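Local coordinates for uncharacterized protein SPT16D (Chaetomium thermophilum var. thermophilum, PDB 4KHB) that probably forms, with Pob3, the FACT histone chaperone that reorganizes nucleosomes during transcription, DNA replication and repair, this fragment being the dimerization domain that pairs with Pob3N, at residues K53-S58 with L66-L71; V37-G42 with L96-T101; K7-Y12 with P46-T51. All blocks are in the same frame, centred on the assembly; numbering follows the deposited sequence.

Interaction 1: K53-S58 with L66-L71; sequences KNASKS and LRINFL
Asn69 meets Asn54 through both backbone and side chain, in the antiparallel hairpin of strands 52-60 and 63-70. The side chain of Asn69 can be followed outward. Its CB lies 3.5 Å from Asn54 OD1. CG sits anti to the carbonyl carbon of Asn69 (chi1 -65°), and at this branch the amide divides. ND2 donates to Asn54 OD1 at 2.9 Å, nearly straight (160°), and the donor lies in the carbonyl plane of Asn54. OD1 of Asn69 takes the other direction and lies 3.5 Å above the plane of the Arg67 guanidinium, toward its rim. The two asparagine side chains run side by side and point the same way, but their amide planes are 82° apart. An alanine in place of Asn54 would probably leave Asn69 ND2 without its acceptor on this strand and the Asn69 amide freer to turn.

Below these amides the backbone is irregular. Asn69 O accepts from both Lys53 N (2.7 Å) and the more distant Asn54 N (3.3 Å). Two residues thus face one, which is a classic beta bulge. Regular pairing resumes at Ser56 and Arg67, whose N and O atoms bond in both directions. At the bulge end, Leu71 CD2 packs 3.8 Å from Lys53 CB, and the two side chains cross at about a right angle.

Ala55, Lys57, Leu66 and Ile68 share one face of the hairpin. There Ala55, Lys57 and Leu66 touch helix 103-121, while Ile68 touches strand 35-40. On the other face Arg67 packs on Arg182 of the Pob3N chain. Strand 63-70 also pairs with strand 91-100, so it is the middle strand of this sheet.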
# COMPACT_ATOMS: atom_id res chain seq x y z
N LYS A 53 14.03 7.32 -11.47
CA LYS A 53 14.76 8.41 -12.11
C LYS A 53 15.71 9.09 -11.13
O LYS A 53 16.93 9.06 -11.31
CB LYS A 53 13.77 9.42 -12.69
CG LYS A 53 14.40 10.49 -13.57
CD LYS A 53 13.33 11.34 -14.23
CE LYS A 53 13.86 12.04 -15.46
NZ LYS A 53 14.33 13.42 -15.14
N ASN A 54 15.15 9.72 -10.10
CA ASN A 54 15.96 10.36 -9.07
C ASN A 54 15.24 10.46 -7.72
O ASN A 54 14.04 10.17 -7.63
CB ASN A 54 16.41 11.76 -9.53
CG ASN A 54 15.25 12.63 -9.99
OD1 ASN A 54 14.27 12.82 -9.27
ND2 ASN A 54 15.37 13.16 -11.20
N ALA A 55 15.96 10.88 -6.69
CA ALA A 55 15.37 11.11 -5.37
C ALA A 55 15.88 12.42 -4.78
O ALA A 55 17.07 12.73 -4.85
CB ALA A 55 15.69 9.95 -4.44
N SER A 56 14.97 13.19 -4.19
CA SER A 56 15.32 14.49 -3.62
C SER A 56 14.79 14.72 -2.21
O SER A 56 13.65 14.36 -1.90
CB SER A 56 14.83 15.62 -4.54
OG SER A 56 15.04 15.29 -5.90
N LYS A 57 15.62 15.31 -1.36
CA LYS A 57 15.23 15.70 -0.01
C LYS A 57 15.02 17.21 0.06
O LYS A 57 15.72 17.98 -0.61
CB LYS A 57 16.30 15.28 1.00
CG LYS A 57 16.00 15.68 2.45
CD LYS A 57 17.14 16.47 3.06
CE LYS A 57 16.76 17.04 4.41
NZ LYS A 57 17.80 16.80 5.45
N SER A 58 14.06 17.64 0.88
CA SER A 58 13.81 19.06 1.09
C SER A 58 13.25 19.28 2.49
O SER A 58 12.78 18.35 3.15
CB SER A 58 12.86 19.60 0.02
OG SER A 58 11.56 19.04 0.16
N LEU A 66 10.77 13.66 1.18
CA LEU A 66 11.47 12.79 0.24
C LEU A 66 10.63 12.56 -1.00
O LEU A 66 9.57 11.92 -0.93
CB LEU A 66 11.78 11.44 0.90
CG LEU A 66 12.83 10.60 0.16
CD1 LEU A 66 14.20 11.24 0.23
CD2 LEU A 66 12.85 9.19 0.70
N ARG A 67 11.07 13.09 -2.13
CA ARG A 67 10.37 12.84 -3.38
C ARG A 67 11.14 11.91 -4.30
O ARG A 67 12.28 12.19 -4.68
CB ARG A 67 10.02 14.14 -4.11
CG ARG A 67 9.78 13.94 -5.60
CD ARG A 67 8.59 14.75 -6.08
NE ARG A 67 9.00 15.92 -6.86
CZ ARG A 67 8.31 16.41 -7.88
NH1 ARG A 67 7.18 15.83 -8.26
NH2 ARG A 67 8.75 17.48 -8.53
N ILE A 68 10.51 10.79 -4.64
CA ILE A 68 11.09 9.83 -5.57
C ILE A 68 10.40 9.94 -6.93
O ILE A 68 9.19 9.72 -7.03
CB ILE A 68 10.97 8.40 -5.03
CG1 ILE A 68 11.70 8.28 -3.68
CG2 ILE A 68 11.54 7.40 -6.03
CD1 ILE A 68 11.27 7.08 -2.85
N ASN A 69 11.16 10.27 -7.97
CA ASN A 69 10.63 10.32 -9.33
C ASN A 69 10.96 9.05 -10.10
O ASN A 69 12.09 8.56 -10.05
CB ASN A 69 11.11 11.56 -10.08
CG ASN A 69 10.59 12.85 -9.48
OD1 ASN A 69 9.40 13.17 -9.60
ND2 ASN A 69 11.47 13.60 -8.83
N PHE A 70 9.98 8.53 -10.83
CA PHE A 70 10.16 7.28 -11.55
C PHE A 70 10.34 7.50 -13.05
O PHE A 70 9.98 8.55 -13.58
CB PHE A 70 8.94 6.38 -11.30
CG PHE A 70 8.79 5.96 -9.86
CD1 PHE A 70 9.43 4.83 -9.40
CD2 PHE A 70 8.01 6.70 -8.98
CE1 PHE A 70 9.30 4.43 -8.08
CE2 PHE A 70 7.88 6.31 -7.66
CZ PHE A 70 8.52 5.17 -7.21
N LEU A 71 10.89 6.50 -13.73
CA LEU A 71 11.04 6.57 -15.18
C LEU A 71 9.73 6.22 -15.88
O LEU A 71 9.14 5.16 -15.64
CB LEU A 71 12.17 5.65 -15.66
CG LEU A 71 13.55 6.05 -15.14
CD1 LEU A 71 14.56 4.92 -15.30
CD2 LEU A 71 14.03 7.30 -15.85

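Interaction 2: V37-G42 with L96-T101; sequences VLPIMG and LTFRST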
# COMPACT_ATOMS: atom_id res chain seq x y z
N VAL A 37 11.82 -0.33 -0.66
CA VAL A 37 10.51 -0.79 -0.24
C VAL A 37 9.75 0.34 0.43
O VAL A 37 10.15 0.84 1.48
CB VAL A 37 10.60 -1.99 0.73
CG1 VAL A 37 9.21 -2.48 1.10
CG2 VAL A 37 11.42 -3.11 0.12
N LEU A 38 8.64 0.75 -0.18
CA LEU A 38 7.89 1.90 0.30
C LEU A 38 6.61 1.47 0.99
O LEU A 38 5.88 0.61 0.49
CB LEU A 38 7.60 2.86 -0.86
CG LEU A 38 8.84 3.20 -1.68
CD1 LEU A 38 8.52 4.06 -2.89
CD2 LEU A 38 9.88 3.88 -0.80
N PRO A 39 6.33 2.07 2.16
CA PRO A 39 5.14 1.73 2.95
C PRO A 39 3.91 2.46 2.43
O PRO A 39 3.79 3.68 2.57
CB PRO A 39 5.51 2.23 4.35
CG PRO A 39 6.46 3.37 4.10
CD PRO A 39 7.22 3.02 2.85
N ILE A 40 2.99 1.72 1.81
CA ILE A 40 1.78 2.31 1.26
C ILE A 40 0.53 1.65 1.84
O ILE A 40 0.20 0.51 1.50
CB ILE A 40 1.75 2.22 -0.28
CG1 ILE A 40 3.00 2.88 -0.87
CG2 ILE A 40 0.50 2.87 -0.84
CD1 ILE A 40 3.13 2.73 -2.38
N MET A 41 -0.15 2.39 2.72
CA MET A 41 -1.41 1.96 3.32
C MET A 41 -1.30 0.62 4.04
O MET A 41 -2.20 -0.22 3.95
CB MET A 41 -2.53 1.93 2.28
CG MET A 41 -2.82 3.30 1.68
SD MET A 41 -3.52 4.44 2.89
CE MET A 41 -3.05 6.03 2.19
N GLY A 42 -0.20 0.44 4.76
CA GLY A 42 -0.02 -0.75 5.58
C GLY A 42 0.65 -1.87 4.83
O GLY A 42 0.76 -2.99 5.32
N LEU A 96 6.04 9.71 -5.99
CA LEU A 96 5.36 9.75 -4.71
C LEU A 96 6.19 10.54 -3.69
O LEU A 96 7.42 10.55 -3.77
CB LEU A 96 5.01 8.35 -4.19
CG LEU A 96 5.98 7.19 -4.41
CD1 LEU A 96 7.12 7.27 -3.42
CD2 LEU A 96 5.25 5.87 -4.29
N THR A 97 5.52 11.18 -2.74
CA THR A 97 6.20 12.01 -1.76
C THR A 97 5.87 11.59 -0.33
O THR A 97 4.71 11.38 0.02
CB THR A 97 5.86 13.51 -1.95
OG1 THR A 97 6.42 13.98 -3.18
CG2 THR A 97 6.40 14.36 -0.81
N PHE A 98 6.91 11.45 0.49
CA PHE A 98 6.74 11.17 1.91
C PHE A 98 7.21 12.37 2.72
O PHE A 98 7.99 13.19 2.23
CB PHE A 98 7.53 9.93 2.34
CG PHE A 98 7.04 8.65 1.76
CD1 PHE A 98 7.55 8.16 0.56
CD2 PHE A 98 6.08 7.90 2.42
CE1 PHE A 98 7.10 6.97 0.03
CE2 PHE A 98 5.62 6.70 1.90
CZ PHE A 98 6.13 6.23 0.70
N ARG A 99 6.74 12.46 3.96
CA ARG A 99 7.20 13.49 4.87
C ARG A 99 7.58 12.88 6.21
O ARG A 99 6.95 11.90 6.66
CB ARG A 99 6.16 14.61 5.05
CG ARG A 99 5.01 14.25 5.97
CD ARG A 99 4.18 15.47 6.32
NE ARG A 99 3.31 15.21 7.46
CZ ARG A 99 2.53 16.12 8.03
NH1 ARG A 99 2.50 17.36 7.56
NH2 ARG A 99 1.78 15.80 9.07
N SER A 100 8.60 13.43 6.85
CA SER A 100 9.00 13.00 8.18
C SER A 100 9.73 14.12 8.92
O SER A 100 10.09 15.14 8.32
CB SER A 100 9.88 11.75 8.11
OG SER A 100 10.41 11.43 9.38
N THR A 101 9.95 13.92 10.21
CA THR A 101 10.71 14.88 11.01
C THR A 101 12.19 14.53 11.06
O THR A 101 13.02 15.35 11.46
CB THR A 101 10.14 15.00 12.45
OG1 THR A 101 10.07 13.71 13.06
CG2 THR A 101 8.74 15.61 12.41
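Leu38 and Leu96 are turned toward each other by different first torsions. Leu38 CG stands beside its backbone N, anti to the carbonyl carbon (chi1 -50°). Leu96 CG takes the crowded position between backbone N and carbonyl carbon (chi1 38°). Phe98 lies two residues further along the same strand, and its ring meets Leu38 and Pro39 through CZ and CE2.

The contact belongs to the PH-like fold, in which two antiparallel sheets face each other at a steep angle. Here strand segments 37-40 and 96-100 cross at 79°, with their axes 9.9 Å apart. That gap is filled by side chains, and all five touching residues are buried.

The closest meeting is methyl to methyl, Leu38 CD1 to Leu96 CD1 at 3.5 Å. The same Leu38 CD1 is 4.0 Å from Leu96 CD2, so it approaches both branches of the leucine. Ile40 adds a more distant apolar contact, its CD1 standing 4.2 Å from Leu96 CD2. Leu38 also packs on Phe47, and Leu96 on Phe70, which carries the apolar layer on past these segments.

Phe98 forms the second half of the contact. Its CZ lies 4.0 Å from Leu38 CB. Ile27 touches both Pro39 and Phe98, and Tyr106 of helix 103-121 packs on Phe98 as well. The backbone of residues 96-99 pairs antiparallel with a strand of the Pob3N chain, so the sheet continues across the heterodimer interface while its inner face packs here.

The proline ring meets the aromatic ring through Pro39 CD, 4.0 Å from Phe98 CZ. Beside this, the Pro39 carbonyl approaches the rim of Phe98 in the plane of the ring, with Pro39 O 3.6 Å from Phe98 CE2.

Interaction 3: K7-Y12 with P46-T51; sequences KRFESY and PFHINT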
# COMPACT_ATOMS: atom_id res chain seq x y z
N LYS A 7 17.06 -6.46 -19.90
CA LYS A 7 15.74 -5.85 -20.00
C LYS A 7 14.91 -6.15 -18.76
O LYS A 7 14.62 -5.27 -17.95
CB LYS A 7 15.00 -6.38 -21.23
CG LYS A 7 13.78 -5.58 -21.63
CD LYS A 7 14.17 -4.42 -22.52
CE LYS A 7 14.75 -4.95 -23.82
NZ LYS A 7 15.41 -3.90 -24.63
N ARG A 8 14.54 -7.42 -18.63
CA ARG A 8 13.69 -7.87 -17.54
C ARG A 8 14.41 -7.92 -16.20
O ARG A 8 15.46 -8.55 -16.06
CB ARG A 8 13.11 -9.26 -17.85
CG ARG A 8 12.22 -9.81 -16.75
CD ARG A 8 11.42 -11.01 -17.24
NE ARG A 8 10.54 -11.53 -16.20
CZ ARG A 8 9.21 -11.50 -16.27
NH1 ARG A 8 8.62 -11.00 -17.35
NH2 ARG A 8 8.47 -11.99 -15.29
N PHE A 9 13.83 -7.24 -15.21
CA PHE A 9 14.33 -7.29 -13.84
C PHE A 9 13.19 -7.69 -12.91
O PHE A 9 12.03 -7.71 -13.32
CB PHE A 9 14.95 -5.96 -13.42
CG PHE A 9 14.06 -4.78 -13.63
CD1 PHE A 9 13.14 -4.39 -12.67
CD2 PHE A 9 14.16 -4.03 -14.80
CE1 PHE A 9 12.32 -3.29 -12.86
CE2 PHE A 9 13.35 -2.93 -15.00
CZ PHE A 9 12.43 -2.56 -14.03
N GLU A 10 13.53 -8.00 -11.66
CA GLU A 10 12.55 -8.49 -10.70
C GLU A 10 13.10 -8.32 -9.29
O GLU A 10 14.18 -8.83 -8.98
CB GLU A 10 12.26 -9.97 -10.97
CG GLU A 10 11.70 -10.74 -9.79
CD GLU A 10 11.53 -12.21 -10.09
OE1 GLU A 10 11.93 -13.03 -9.24
OE2 GLU A 10 11.02 -12.55 -11.18
N SER A 11 12.36 -7.62 -8.44
CA SER A 11 12.82 -7.35 -7.08
C SER A 11 12.79 -8.62 -6.24
O SER A 11 13.83 -9.12 -5.82
CB SER A 11 11.98 -6.25 -6.43
OG SER A 11 12.13 -5.02 -7.12
N TYR A 12 11.58 -9.13 -6.00
CA TYR A 12 11.40 -10.31 -5.17
C TYR A 12 10.48 -11.34 -5.84
O TYR A 12 9.70 -10.99 -6.73
CB TYR A 12 10.82 -9.93 -3.80
CG TYR A 12 11.66 -8.93 -3.03
CD1 TYR A 12 12.85 -9.31 -2.42
CD2 TYR A 12 11.24 -7.61 -2.89
CE1 TYR A 12 13.60 -8.40 -1.71
CE2 TYR A 12 11.99 -6.70 -2.18
CZ TYR A 12 13.17 -7.10 -1.59
OH TYR A 12 13.91 -6.18 -0.88
N PRO A 46 7.61 -2.90 -3.01
CA PRO A 46 8.94 -2.87 -3.63
C PRO A 46 8.95 -2.04 -4.91
O PRO A 46 8.00 -2.11 -5.69
CB PRO A 46 9.21 -4.34 -3.97
CG PRO A 46 8.16 -5.13 -3.24
CD PRO A 46 6.98 -4.22 -3.12
N PHE A 47 10.01 -1.27 -5.12
CA PHE A 47 10.26 -0.62 -6.40
C PHE A 47 11.72 -0.83 -6.78
O PHE A 47 12.62 -0.46 -6.02
CB PHE A 47 9.91 0.87 -6.33
CG PHE A 47 8.43 1.15 -6.27
CD1 PHE A 47 7.67 1.18 -7.43
CD2 PHE A 47 7.81 1.38 -5.05
CE1 PHE A 47 6.31 1.44 -7.38
CE2 PHE A 47 6.44 1.64 -4.99
CZ PHE A 47 5.69 1.67 -6.16
N HIS A 48 11.94 -1.42 -7.94
CA HIS A 48 13.30 -1.73 -8.38
C HIS A 48 14.02 -0.45 -8.79
O HIS A 48 13.38 0.51 -9.22
CB HIS A 48 13.25 -2.72 -9.55
CG HIS A 48 14.56 -3.39 -9.82
ND1 HIS A 48 15.57 -2.79 -10.54
CD2 HIS A 48 15.02 -4.62 -9.48
CE1 HIS A 48 16.60 -3.62 -10.63
NE2 HIS A 48 16.29 -4.74 -10.00
N ILE A 49 15.34 -0.44 -8.65
CA ILE A 49 16.13 0.75 -8.94
C ILE A 49 16.09 1.15 -10.42
O ILE A 49 16.22 2.33 -10.75
CB ILE A 49 17.59 0.58 -8.47
CG1 ILE A 49 18.32 1.93 -8.45
CG2 ILE A 49 18.33 -0.39 -9.36
CD1 ILE A 49 17.81 2.88 -7.40
N ASN A 50 15.90 0.17 -11.29
CA ASN A 50 15.84 0.41 -12.73
C ASN A 50 14.56 1.14 -13.14
O ASN A 50 14.37 1.49 -14.32
CB ASN A 50 15.95 -0.91 -13.50
CG ASN A 50 17.32 -1.55 -13.36
OD1 ASN A 50 18.26 -0.94 -12.85
ND2 ASN A 50 17.44 -2.79 -13.81
N THR A 51 13.69 1.36 -12.17
CA THR A 51 12.40 1.99 -12.37
C THR A 51 12.47 3.46 -11.93
O THR A 51 11.61 4.27 -12.28
CB THR A 51 11.30 1.20 -11.61
OG1 THR A 51 10.21 0.90 -12.49
CG2 THR A 51 10.78 1.97 -10.41
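Phe9 lies across the imidazole of His48, and this is the tight end of the contact. Phe9 CD1 stands over one face of the His48 ring, toward its rim, only 3.3 Å from His48 CG. Phe9 CB also sits over that ring in a CH-pi contact, 4.0 Å from the centroid. The two rings are tilted by 32°, so they form neither a parallel stack nor an edge-to-face pair. Asn50 completes the group. Its CB lies over a face of the Phe9 ring in a second CH-pi contact, 3.9 Å from the centroid, and its amide plane stands at 90° to that ring.

His48 is held from within its own segment. Asn50 N donates to His48 ND1 at 3.1 Å and almost straight (172°), with the donor close to the imidazole plane. This bond limits rotation of the ring. If the ring is neutral, it would probably place the proton on NE2.

Packing is lighter further along. Ser11 OG is 3.5 Å from His48 CB, but its polar partners are Thr35 OG1 and the backbone O of Arg106 of the Pob3N chain. Pro46 CG comes near the edge of the Tyr12 ring, 4.0 Å from CD2, and Tyr12 OH bonds to Asp30. On the solvent side, Glu10, between Phe9 and Ser11, directs its CB away from residues 46-51 and is exposed.

Trp108 of the Pob3N chain meets the Phe9 ring edge-to-face and donates its NE1 to Phe9 O. The arrangement is that of an irregular N-terminal arm laid against strand 43-48, an outermost strand of its sheet within this chain, where the PH-like domain meets its heterodimer partner.

Overall arrangement
The three contacts lie in one PH-like domain. Interaction 3 ties the N-terminal arm to strand 43-48 and closes before interaction 1 opens. Its centre lies about 16 Å from that of interaction 1 and 19 Å from that of interaction 2. Interaction 1, the hairpin 52-60/63-70, is nested inside the loop closed by interaction 2. Their centres are about 12 Å apart, and strands 63-70 and 91-100 are sheet neighbours. Interaction 2 packs that sheet against strands 28-30, 35-40 and 43-48. Interactions 2 and 3 alternate along the chain. Phe47 of interaction 3 touches Leu38 of interaction 2 and Phe70 of interaction 1, so it joins all three. All adjoin the Pob3N chain, so core and heterodimer interface are built together.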